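Local coordinates for translation initiation factor eIF2b-like protein (Chaetomium thermophilum, PDB 4ZEM) that forms the beta subunit of the eIF2B complex, which is thought to act as the guanine nucleotide exchange factor for eIF2 in translation initiation, at residues 195-200 against 217-222. Residues are numbered along the deposited sequence; the frame is centred on the assembly and turned at random.
Sequences VLAYQP and FTVILA
The carbonyl oxygen of I220 accepts a hydrogen bond from the backbone N of A197 (2.7 Å) and also takes a CA-H...O contact from CA of L196. One residue pair back, V195 O does the same work in the other direction, receiving I220 N at 2.7 Å while CA of V219 makes a CA-H...O contact to the same oxygen. V195 N to T218 O and Q199 N to A222 O complete the ladder at its two ends; the bond from A222 N to A197 O, 3.3 Å long, is weak. Odd-numbered residues of 195-198 thus supply both N and O to the neighbouring strand, a parallel pairing of V195 with V219 through Y198 with A222.

On one face of the sheet, L196 reaches across with CD2, which touches CG2 of I220 at 3.6 Å and CB of A222 at 3.7 Å; the L196 and I220 side chains cross at about a right angle. CG of L196 lies anti to the backbone N (chi1 -180°), and the turn about the CB-CG bond then brings CD2 to these two partners. Y198 shares this face, its CD1 3.5 Å from A222 O, and its hydroxyl is hydrogen-bonded to the backbone oxygen of S285. The other face carries A197 CB near CD2 of L221, and CD2 of L221 also packs against CG of P200 at 3.6 Å, where the chain has left the strand. At the opposite end, CG2 of V195 approaches CD2 of F217 obliquely.

Helix 237-246 lies against the face of V219 and L221, with L243 and L239 touching them. Strands 267-271 and 249-252 flank the pair, keeping both strands inside the sheet. Strand 194-198, helix 202-214 and strand 218-222 form a beta-alpha-beta crossover of the Rossmann-like domain of the eIF2B alpha/beta/delta family.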
loop_
_atom_site.group_PDB
_atom_site.type_symbol
_atom_site.label_atom_id
_atom_site.label_comp_id
_atom_site.label_asym_id
_atom_site.label_seq_id
_atom_site.Cartn_x
_atom_site.Cartn_y
_atom_site.Cartn_z
ATOM N N VAL A 195 8.095 -10.786 -21.322
ATOM C CA VAL A 195 7.511 -10.553 -20.008
ATOM C C VAL A 195 5.998 -10.603 -20.070
ATOM O O VAL A 195 5.359 -9.799 -20.751
ATOM C CB VAL A 195 7.949 -9.177 -19.442
ATOM C CG1 VAL A 195 7.273 -8.896 -18.112
ATOM C CG2 VAL A 195 9.462 -9.118 -19.305
ATOM N N LEU A 196 5.422 -11.525 -19.311
ATOM C CA LEU A 196 3.981 -11.684 -19.290
ATOM C C LEU A 196 3.427 -10.841 -18.142
ATOM O O LEU A 196 3.736 -11.077 -16.975
ATOM C CB LEU A 196 3.617 -13.172 -19.161
ATOM C CG LEU A 196 2.168 -13.691 -19.116
ATOM C CD1 LEU A 196 1.496 -13.495 -17.770
ATOM C CD2 LEU A 196 1.321 -13.118 -20.246
ATOM N N ALA A 197 2.629 -9.838 -18.487
ATOM C CA ALA A 197 2.017 -8.975 -17.483
ATOM C C ALA A 197 0.537 -9.274 -17.401
ATOM O O ALA A 197 -0.214 -8.996 -18.340
ATOM C CB ALA A 197 2.241 -7.507 -17.818
ATOM N N TYR A 198 0.103 -9.807 -16.264
ATOM C CA TYR A 198 -1.285 -10.217 -16.143
ATOM C C TYR A 198 -2.071 -9.072 -15.525
ATOM O O TYR A 198 -1.780 -8.655 -14.405
ATOM C CB TYR A 198 -1.415 -11.490 -15.302
ATOM C CG TYR A 198 -2.843 -11.926 -15.104
ATOM C CD1 TYR A 198 -3.429 -12.826 -15.990
ATOM C CD2 TYR A 198 -3.617 -11.432 -14.059
ATOM C CE1 TYR A 198 -4.740 -13.228 -15.844
ATOM C CE2 TYR A 198 -4.938 -11.833 -13.902
ATOM C CZ TYR A 198 -5.491 -12.732 -14.802
ATOM O OH TYR A 198 -6.795 -13.147 -14.667
ATOM N N GLN A 199 -3.045 -8.561 -16.281
ATOM C CA GLN A 199 -3.859 -7.407 -15.876
ATOM C C GLN A 199 -3.073 -6.308 -15.167
ATOM O O GLN A 199 -3.334 -6.024 -14.003
ATOM C CB GLN A 199 -5.010 -7.852 -14.973
ATOM C CG GLN A 199 -5.960 -8.846 -15.604
ATOM C CD GLN A 199 -7.357 -8.733 -15.027
ATOM O OE1 GLN A 199 -7.664 -7.781 -14.309
ATOM N NE2 GLN A 199 -8.214 -9.695 -15.347
ATOM N N PRO A 200 -2.105 -5.697 -15.866
ATOM C CA PRO A 200 -1.224 -4.712 -15.226
ATOM C C PRO A 200 -1.949 -3.518 -14.602
ATOM O O PRO A 200 -2.811 -2.898 -15.226
ATOM C CB PRO A 200 -0.316 -4.252 -16.381
ATOM C CG PRO A 200 -1.053 -4.591 -17.617
ATOM C CD PRO A 200 -1.804 -5.848 -17.302
ATOM N N PHE A 217 12.796 -5.107 -24.980
ATOM C CA PHE A 217 12.133 -6.370 -24.661
ATOM C C PHE A 217 10.685 -6.393 -25.145
ATOM O O PHE A 217 10.225 -5.470 -25.821
ATOM C CB PHE A 217 12.188 -6.651 -23.147
ATOM C CG PHE A 217 11.436 -5.654 -22.301
ATOM C CD1 PHE A 217 11.938 -4.371 -22.096
ATOM C CD2 PHE A 217 10.263 -6.019 -21.648
ATOM C CE1 PHE A 217 11.251 -3.453 -21.304
ATOM C CE2 PHE A 217 9.580 -5.105 -20.845
ATOM C CZ PHE A 217 10.076 -3.817 -20.681
ATOM N N THR A 218 9.996 -7.490 -24.847
ATOM C CA THR A 218 8.619 -7.686 -25.278
ATOM C C THR A 218 7.676 -7.871 -24.094
ATOM O O THR A 218 7.962 -8.637 -23.172
ATOM C CB THR A 218 8.518 -8.910 -26.226
ATOM O OG1 THR A 218 9.361 -8.698 -27.367
ATOM C CG2 THR A 218 7.094 -9.127 -26.696
ATOM N N VAL A 219 6.536 -7.192 -24.137
ATOM C CA VAL A 219 5.539 -7.333 -23.086
ATOM C C VAL A 219 4.289 -8.027 -23.616
ATOM O O VAL A 219 3.711 -7.615 -24.624
ATOM C CB VAL A 219 5.164 -5.960 -22.492
ATOM C CG1 VAL A 219 4.018 -6.083 -21.501
ATOM C CG2 VAL A 219 6.367 -5.347 -21.826
ATOM N N ILE A 220 3.873 -9.079 -22.921
ATOM C CA ILE A 220 2.666 -9.804 -23.281
ATOM C C ILE A 220 1.568 -9.466 -22.276
ATOM O O ILE A 220 1.737 -9.642 -21.066
ATOM C CB ILE A 220 2.893 -11.329 -23.312
ATOM C CG1 ILE A 220 4.005 -11.699 -24.303
ATOM C CG2 ILE A 220 1.603 -12.054 -23.662
ATOM C CD1 ILE A 220 5.389 -11.763 -23.683
ATOM N N LEU A 221 0.468 -8.918 -22.777
ATOM C CA LEU A 221 -0.636 -8.530 -21.917
ATOM C C LEU A 221 -1.736 -9.582 -21.979
ATOM O O LEU A 221 -2.308 -9.836 -23.041
ATOM C CB LEU A 221 -1.168 -7.157 -22.324
ATOM C CG LEU A 221 -0.155 -6.013 -22.248
ATOM C CD1 LEU A 221 -0.695 -4.798 -22.948
ATOM C CD2 LEU A 221 0.155 -5.668 -20.808
ATOM N N ALA A 222 -2.002 -10.216 -20.844
ATOM C CA ALA A 222 -3.008 -11.264 -20.780
ATOM C C ALA A 222 -4.042 -10.979 -19.701
ATOM O O ALA A 222 -3.703 -10.535 -18.605
ATOM C CB ALA A 222 -2.355 -12.613 -20.535
#